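Local coordinates for hypothetical protein AQ_328 (Aquifex aeolicus, PDB 1R4V), which is of unknown function but adopts an ancestral histone fold within one chain, its family being tentatively assigned protein heterodimerization activity, at residues A[45-50]-A[155-160]; A[55-60]-A[113-118]. All blocks are in the same frame, centred on the assembly; numbering follows the deposited sequence.

How the interactions relate
Followed from the N terminus, the chain leaves helix 29-40 and enters helix 46-62, which supplies one side of both contacts. Its first turn serves interaction 1 and its later turns, 55-60, serve interaction 2. The chain then runs through helices 67-73, 88-98 and 106-113 before residues 113-118 return to helix 46-62 and close interaction 2, a loop of 52 intervening residues. Helix 131-149 follows, and the start of helix 157-168 closes interaction 1 across 104 residues. The smaller loop is therefore nested within the larger. The contacts do not touch; their centres lie about 18 Å apart, and helix 46-62 links them.

Interaction 1 of 2, residues A[45-50]-A[155-160]; sequences TDETIE and PSREAM. With ZN (zinc ion), chain E; ZN (zinc ion), chain B.
The backbones come nearest at Thr-48 and Arg-157, whose CA atoms lie 6.2 Å apart, where the first turn of helix 46-62 meets the start of helix 157-168. Thr-48 does most of the touching through its methyl. CG2 of Thr-48 lies 3.4 Å from the carbonyl O of Pro-155 and 3.6 Å from CG of Met-160, a selenomethionine whose side chain runs across the threonine at about a right angle. With chi1 at 53°, OG1 of Thr-48 sits between its backbone N and carbonyl carbon and accepts from Thr-45 N over 3.0 Å, almost perfectly straight at 179°. Thr-48 N returns a bond to Thr-45 OG1, completing a capping box. The Thr-48 hydroxyl also donates to a water, 2.6 Å from OG1, which passes a hydrogen bond on to Pro-155 O. On the partner helix, Ser-156 is the N-cap, its OG accepting from Ala-159 N.

Further out, Glu-47 reaches across with an extended chain, and its OE2 lies 3.7 Å from Arg-157 CG. Its carboxylate plane stands 88° to the guanidinium, and OE2 is 4.1 Å from Arg-157 NE, beyond salt-bridge range. Arg-157 NH1 instead pairs with Glu-158 OE2, using that oxygen's anti lone pair. Glu-158 and Glu-161 bind one zinc ion, Asp-46 and Glu-21 another. The two helix starts thus meet through a methyl and a bridging water, while the Glu-47 and Arg-157 charges probably add a modest attraction on the exposed side.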
ATOM      1  N   THR A  45       1.217  -3.797  16.029  1.00 27.80           N
ATOM      2  CA  THR A  45       1.483  -2.763  17.023  1.00 28.26           C
ATOM      3  C   THR A  45       1.779  -1.471  16.282  1.00 28.40           C
ATOM      4  O   THR A  45       1.984  -1.504  15.060  1.00 26.97           O
ATOM      5  CB  THR A  45       2.712  -3.089  17.867  1.00 28.50           C
ATOM      6  OG1 THR A  45       3.892  -3.163  17.047  1.00 30.19           O
ATOM      7  CG2 THR A  45       2.610  -4.474  18.481  1.00 32.78           C
ATOM      8  N   ASP A  46       1.834  -0.349  16.999  1.00 26.62           N
ATOM      9  CA  ASP A  46       2.206   0.919  16.384  1.00 28.68           C
ATOM     10  C   ASP A  46       3.541   0.774  15.639  1.00 28.75           C
ATOM     11  O   ASP A  46       3.646   1.253  14.518  1.00 27.35           O
ATOM     12  CB  ASP A  46       2.299   2.068  17.392  1.00 28.87           C
ATOM     13  CG  ASP A  46       0.941   2.521  17.933  1.00 33.69           C
ATOM     14  OD1 ASP A  46      -0.087   2.364  17.248  1.00 36.24           O
ATOM     15  OD2 ASP A  46       0.783   3.068  19.051  1.00 40.79           O
ATOM     16  N   GLU A  47       4.536   0.130  16.257  1.00 28.16           N
ATOM     17  CA  GLU A  47       5.846  -0.104  15.655  1.00 27.42           C
ATOM     18  C   GLU A  47       5.771  -0.867  14.332  1.00 26.11           C
ATOM     19  O   GLU A  47       6.433  -0.470  13.352  1.00 26.11           O
ATOM     20  CB  GLU A  47       6.759  -0.894  16.595  1.00 28.07           C
ATOM     21  CG  GLU A  47       8.150  -1.084  15.991  1.00 31.04           C
ATOM     22  CD  GLU A  47       9.145  -1.778  16.899  1.00 33.74           C
ATOM     23  OE1 GLU A  47       8.771  -2.681  17.693  1.00 40.83           O
ATOM     24  OE2 GLU A  47      10.326  -1.391  16.793  1.00 45.23           O
ATOM     25  N   THR A  48       4.999  -1.960  14.295  1.00 23.15           N
ATOM     26  CA  THR A  48       4.911  -2.744  13.067  1.00 24.06           C
ATOM     27  C   THR A  48       3.978  -2.122  12.022  1.00 24.12           C
ATOM     28  O   THR A  48       4.166  -2.370  10.828  1.00 22.05           O
ATOM     29  CB  THR A  48       4.564  -4.235  13.305  1.00 24.00           C
ATOM     30  OG1 THR A  48       3.376  -4.401  14.107  1.00 21.04           O
ATOM     31  CG2 THR A  48       5.725  -4.925  14.044  1.00 24.08           C
ATOM     32  N   ILE A  49       2.977  -1.349  12.443  1.00 22.76           N
ATOM     33  CA  ILE A  49       2.177  -0.559  11.503  1.00 23.72           C
ATOM     34  C   ILE A  49       3.056   0.455  10.789  1.00 23.35           C
ATOM     35  O   ILE A  49       2.920   0.617   9.577  1.00 22.36           O
ATOM     36  CB  ILE A  49       0.990   0.155  12.174  1.00 23.41           C
ATOM     37  CG1 ILE A  49      -0.058  -0.854  12.618  1.00 24.01           C
ATOM     38  CG2 ILE A  49       0.349   1.207  11.230  1.00 23.36           C
ATOM     39  CD1 ILE A  49      -1.035  -0.319  13.679  1.00 26.54           C
ATOM     40  N   GLU A  50       3.947   1.137  11.504  1.00 22.23           N
ATOM     41  CA  GLU A  50       4.858   2.077  10.864  1.00 24.65           C
ATOM     42  C   GLU A  50       5.740   1.401   9.802  1.00 23.56           C
ATOM     43  O   GLU A  50       5.950   1.950   8.708  1.00 20.18           O
ATOM     44  CB  GLU A  50       5.752   2.766  11.899  1.00 26.40           C
ATOM     45  CG  GLU A  50       5.015   3.774  12.752  1.00 36.96           C
ATOM     46  CD  GLU A  50       4.669   5.051  12.000  1.00 45.64           C
ATOM     47  OE1 GLU A  50       5.392   5.441  11.054  1.00 50.27           O
ATOM     48  OE2 GLU A  50       3.664   5.682  12.381  1.00 51.87           O
ATOM     49  N   PRO A 155       3.785 -10.291  14.270  1.00 21.67           N
ATOM     50  CA  PRO A 155       5.132 -10.142  13.743  1.00 22.72           C
ATOM     51  C   PRO A 155       6.041  -9.224  14.564  1.00 21.87           C
ATOM     52  O   PRO A 155       5.623  -8.186  15.056  1.00 19.69           O
ATOM     53  CB  PRO A 155       4.933  -9.597  12.327  1.00 23.60           C
ATOM     54  CG  PRO A 155       3.470  -9.475  12.103  1.00 26.34           C
ATOM     55  CD  PRO A 155       2.743  -9.903  13.305  1.00 22.59           C
ATOM     56  N   SER A 156       7.287  -9.643  14.708  1.00 21.30           N
ATOM     57  CA  SER A 156       8.319  -8.818  15.311  1.00 22.17           C
ATOM     58  C   SER A 156       8.788  -7.735  14.353  1.00 21.80           C
ATOM     59  O   SER A 156       8.476  -7.770  13.170  1.00 21.63           O
ATOM     60  CB  SER A 156       9.500  -9.717  15.669  1.00 23.97           C
ATOM     61  OG  SER A 156      10.107 -10.282  14.505  1.00 20.35           O
ATOM     62  N   ARG A 157       9.568  -6.787  14.866  1.00 22.55           N
ATOM     63  CA  ARG A 157      10.261  -5.790  14.044  1.00 22.44           C
ATOM     64  C   ARG A 157      11.087  -6.465  12.945  1.00 21.57           C
ATOM     65  O   ARG A 157      10.972  -6.114  11.774  1.00 20.87           O
ATOM     66  CB  ARG A 157      11.179  -4.943  14.928  1.00 23.55           C
ATOM     67  CG  ARG A 157      11.782  -3.726  14.269  1.00 25.71           C
ATOM     68  CD  ARG A 157      13.285  -3.643  14.399  1.00 29.97           C
ATOM     69  NE  ARG A 157      13.710  -3.471  15.762  1.00 34.51           N
ATOM     70  CZ  ARG A 157      14.529  -4.231  16.492  1.00 33.30           C
ATOM     71  NH1 ARG A 157      15.150  -5.337  16.081  1.00 33.28           N
ATOM     72  NH2 ARG A 157      14.725  -3.820  17.720  1.00 31.53           N
ATOM     73  N   GLU A 158      11.930  -7.426  13.312  1.00 22.15           N
ATOM     74  CA  GLU A 158      12.739  -8.132  12.321  1.00 21.39           C
ATOM     75  C   GLU A 158      11.900  -8.900  11.277  1.00 21.27           C
ATOM     76  O   GLU A 158      12.269  -8.911  10.104  1.00 18.62           O
ATOM     77  CB  GLU A 158      13.797  -9.022  12.997  1.00 22.74           C
ATOM     78  CG  GLU A 158      14.842  -8.207  13.788  1.00 27.38           C
ATOM     79  CD  GLU A 158      15.657  -7.238  12.936  1.00 29.05           C
ATOM     80  OE1 GLU A 158      15.889  -7.547  11.756  1.00 38.32           O
ATOM     81  OE2 GLU A 158      16.076  -6.144  13.369  1.00 29.85           O
ATOM     82  N   ALA A 159      10.787  -9.506  11.677  1.00 19.55           N
ATOM     83  CA  ALA A 159       9.884 -10.188  10.735  1.00 20.99           C
ATOM     84  C   ALA A 159       9.365  -9.192   9.704  1.00 20.92           C
ATOM     85  O   ALA A 159       9.378  -9.458   8.505  1.00 20.14           O
ATOM     86  CB  ALA A 159       8.718 -10.863  11.457  1.00 21.39           C
HETATM   87  N   MSE A 160       8.939  -8.024  10.166  1.00 20.21           N
HETATM   88  CA  MSE A 160       8.419  -6.988   9.284  1.00 20.51           C
HETATM   89  C   MSE A 160       9.480  -6.397   8.369  1.00 21.29           C
HETATM   90  O   MSE A 160       9.202  -6.097   7.202  1.00 17.08           O
HETATM   91  CB  MSE A 160       7.835  -5.857  10.120  1.00 22.90           C
HETATM   92  CG  MSE A 160       6.571  -6.302  10.845  1.00 28.53           C
HETATM   93 SE   MSE A 160       5.157  -6.951   9.559  1.00 41.49          SE
HETATM   94  CE  MSE A 160       5.187  -5.660   8.315  1.00 12.30           C
TER
HETATM   95 ZN    ZN E 204      -0.734   3.660  20.187  0.50 33.45          ZN
HETATM   96 ZN    ZN B 201      16.610  -4.840  11.920  1.00 27.08          ZN
HETATM   97  O   HOH W   1       3.185  -6.800  15.170  1.00 24.23           O

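Interaction 2 of 2, residues A[55-60]-A[113-118]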
ATOM      1  N   SER A  55       6.771   0.353   4.023  1.00 19.67           N
ATOM      2  CA  SER A  55       6.916  -0.607   2.939  1.00 19.06           C
ATOM      3  C   SER A  55       5.854  -0.368   1.855  1.00 19.24           C
ATOM      4  O   SER A  55       6.146  -0.435   0.658  1.00 16.55           O
ATOM      5  CB  SER A  55       6.871  -2.037   3.487  1.00 20.24           C
ATOM      6  OG  SER A  55       6.951  -2.970   2.436  1.00 19.39           O
ATOM      7  N   VAL A  56       4.616  -0.084   2.264  1.00 16.35           N
ATOM      8  CA  VAL A  56       3.547   0.252   1.330  1.00 18.62           C
ATOM      9  C   VAL A  56       3.930   1.498   0.522  1.00 17.28           C
ATOM     10  O   VAL A  56       3.815   1.536  -0.710  1.00 17.54           O
ATOM     11  CB  VAL A  56       2.184   0.404   2.064  1.00 15.83           C
ATOM     12  CG1 VAL A  56       1.132   1.003   1.155  1.00 20.60           C
ATOM     13  CG2 VAL A  56       1.722  -0.949   2.592  1.00 18.71           C
ATOM     14  N   LYS A  57       4.426   2.525   1.205  1.00 18.74           N
ATOM     15  CA  LYS A  57       4.825   3.771   0.577  1.00 17.99           C
ATOM     16  C   LYS A  57       5.968   3.550  -0.397  1.00 18.13           C
ATOM     17  O   LYS A  57       5.958   4.136  -1.487  1.00 19.60           O
ATOM     18  CB  LYS A  57       5.237   4.770   1.658  1.00 18.55           C
ATOM     19  CG  LYS A  57       5.727   6.148   1.202  1.00 20.84           C
ATOM     20  CD  LYS A  57       6.166   6.977   2.443  1.00 24.75           C
ATOM     21  CE  LYS A  57       6.608   8.376   2.028  1.00 27.84           C
ATOM     22  NZ  LYS A  57       6.857   9.302   3.177  1.00 31.88           N
ATOM     23  N   ALA A  58       6.970   2.770  -0.002  1.00 17.64           N
ATOM     24  CA  ALA A  58       8.069   2.380  -0.915  1.00 16.71           C
ATOM     25  C   ALA A  58       7.601   1.682  -2.208  1.00 18.11           C
ATOM     26  O   ALA A  58       7.975   2.056  -3.319  1.00 16.89           O
ATOM     27  CB  ALA A  58       9.088   1.531  -0.180  1.00 17.43           C
ATOM     28  N   ALA A  59       6.756   0.673  -2.045  1.00 17.35           N
ATOM     29  CA  ALA A  59       6.176  -0.089  -3.124  1.00 18.03           C
ATOM     30  C   ALA A  59       5.359   0.812  -4.056  1.00 18.18           C
ATOM     31  O   ALA A  59       5.476   0.696  -5.284  1.00 17.72           O
ATOM     32  CB  ALA A  59       5.314  -1.209  -2.584  1.00 18.08           C
ATOM     33  N   PHE A  60       4.587   1.731  -3.481  1.00 18.98           N
ATOM     34  CA  PHE A  60       3.764   2.685  -4.223  1.00 19.34           C
ATOM     35  C   PHE A  60       4.671   3.513  -5.127  1.00 18.33           C
ATOM     36  O   PHE A  60       4.369   3.713  -6.304  1.00 18.66           O
ATOM     37  CB  PHE A  60       2.973   3.595  -3.254  1.00 21.15           C
ATOM     38  CG  PHE A  60       1.685   4.151  -3.798  1.00 23.51           C
ATOM     39  CD1 PHE A  60       0.655   4.447  -2.913  1.00 25.56           C
ATOM     40  CD2 PHE A  60       1.469   4.382  -5.146  1.00 25.49           C
ATOM     41  CE1 PHE A  60      -0.540   4.963  -3.365  1.00 30.91           C
ATOM     42  CE2 PHE A  60       0.274   4.902  -5.603  1.00 25.88           C
ATOM     43  CZ  PHE A  60      -0.731   5.191  -4.717  1.00 28.35           C
ATOM     44  N   ILE A 113       0.801   8.661   5.190  1.00 25.76           N
ATOM     45  CA  ILE A 113       2.090   8.372   4.558  1.00 24.50           C
ATOM     46  C   ILE A 113       2.691   9.539   3.772  1.00 24.57           C
ATOM     47  O   ILE A 113       3.891   9.521   3.477  1.00 26.09           O
ATOM     48  CB  ILE A 113       2.067   7.080   3.728  1.00 23.70           C
ATOM     49  CG1 ILE A 113       1.057   7.142   2.578  1.00 21.71           C
ATOM     50  CG2 ILE A 113       1.825   5.902   4.672  1.00 27.94           C
ATOM     51  CD1 ILE A 113       1.280   6.136   1.464  1.00 25.16           C
ATOM     52  N   ALA A 114       1.885  10.551   3.452  1.00 25.72           N
ATOM     53  CA  ALA A 114       2.344  11.763   2.780  1.00 25.61           C
ATOM     54  C   ALA A 114       3.133  11.372   1.522  1.00 25.03           C
ATOM     55  O   ALA A 114       4.302  11.730   1.353  1.00 24.50           O
ATOM     56  CB  ALA A 114       3.177  12.622   3.710  1.00 25.54           C
ATOM     57  N   PHE A 115       2.459  10.629   0.652  1.00 25.26           N
ATOM     58  CA  PHE A 115       3.088  10.044  -0.522  1.00 25.76           C
ATOM     59  C   PHE A 115       3.430  11.099  -1.573  1.00 25.83           C
ATOM     60  O   PHE A 115       2.609  11.950  -1.885  1.00 26.43           O
ATOM     61  CB  PHE A 115       2.157   8.983  -1.123  1.00 25.98           C
ATOM     62  CG  PHE A 115       2.682   8.370  -2.380  1.00 23.39           C
ATOM     63  CD1 PHE A 115       2.020   8.536  -3.585  1.00 26.89           C
ATOM     64  CD2 PHE A 115       3.854   7.637  -2.361  1.00 25.31           C
ATOM     65  CE1 PHE A 115       2.519   7.968  -4.748  1.00 27.38           C
ATOM     66  CE2 PHE A 115       4.356   7.059  -3.520  1.00 23.85           C
ATOM     67  CZ  PHE A 115       3.687   7.240  -4.721  1.00 23.50           C
ATOM     68  N   ILE A 116       4.650  11.039  -2.097  1.00 25.55           N
ATOM     69  CA  ILE A 116       5.132  11.903  -3.177  1.00 27.01           C
ATOM     70  C   ILE A 116       5.713  10.964  -4.223  1.00 25.74           C
ATOM     71  O   ILE A 116       6.751  10.342  -3.999  1.00 25.19           O
ATOM     72  CB  ILE A 116       6.208  12.863  -2.657  1.00 27.63           C
ATOM     73  CG1 ILE A 116       5.605  13.769  -1.572  1.00 30.56           C
ATOM     74  CG2 ILE A 116       6.810  13.701  -3.798  1.00 28.28           C
ATOM     75  CD1 ILE A 116       6.627  14.439  -0.691  1.00 30.75           C
ATOM     76  N   PRO A 117       5.068  10.795  -5.365  1.00 25.99           N
ATOM     77  CA  PRO A 117       5.636   9.885  -6.354  1.00 26.45           C
ATOM     78  C   PRO A 117       6.962  10.436  -6.887  1.00 25.60           C
ATOM     79  O   PRO A 117       7.123  11.654  -6.989  1.00 25.59           O
ATOM     80  CB  PRO A 117       4.552   9.807  -7.426  1.00 26.65           C
ATOM     81  CG  PRO A 117       3.741  11.005  -7.241  1.00 25.82           C
ATOM     82  CD  PRO A 117       3.798  11.380  -5.813  1.00 27.47           C
ATOM     83  N   PRO A 118       7.905   9.560  -7.195  1.00 25.58           N
ATOM     84  CA  PRO A 118       9.227   9.977  -7.666  1.00 25.53           C
ATOM     85  C   PRO A 118       9.265  10.342  -9.150  1.00 25.35           C
ATOM     86  O   PRO A 118      10.003   9.747  -9.929  1.00 28.49           O
ATOM     87  CB  PRO A 118      10.083   8.750  -7.361  1.00 26.60           C
ATOM     88  CG  PRO A 118       9.131   7.570  -7.503  1.00 26.39           C
ATOM     89  CD  PRO A 118       7.790   8.092  -7.086  1.00 27.02           C
TER
HETATM   90  O   HOH W   2       7.417  11.850   2.275  1.00 52.24           O
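Phe-60 and Phe-115 stack face to face, pinning the loop that follows helix 106-113 onto helix 46-62 of this mainly helical histone fold. The ring centroids are 4.2 Å apart, with the planes 20° from parallel, and the rings are offset: Phe-115 CE1 lies over one face of Phe-60 toward its rim, and Phe-60 CG over one face of Phe-115. The rings come closest at Phe-60 CD2 and Phe-115 CZ, 3.6 Å apart. Phe-60 CB adds an off-centre CH-pi contact to the same face of Phe-115, over whose opposite face, toward the rim, lies Pro-117 N. Tyr-131 meets Phe-60 edge-to-face, tying the pair to helix 131-149.

Lys-57 is extended throughout, CG anti to the backbone N (chi1 179°) and the later torsions also near 180°, which carries NZ to the loop. There NZ donates to Ile-113 O over 3.0 Å, nearly along the C=O axis at 171°. Just beyond that carbonyl, Ala-114, with positive phi, turns the chain out of helical geometry. A water 2.8 Å from Lys-57 NZ accepts from it and donates in turn to Ala-114 O. An alanine here has no ammonium for Ile-113 O and the water, and the turn at Ala-114 would probably be less firmly held to the helix. At the base of the same side chain, CB of Lys-57 lies 4.2 Å from CD1 of Ile-113.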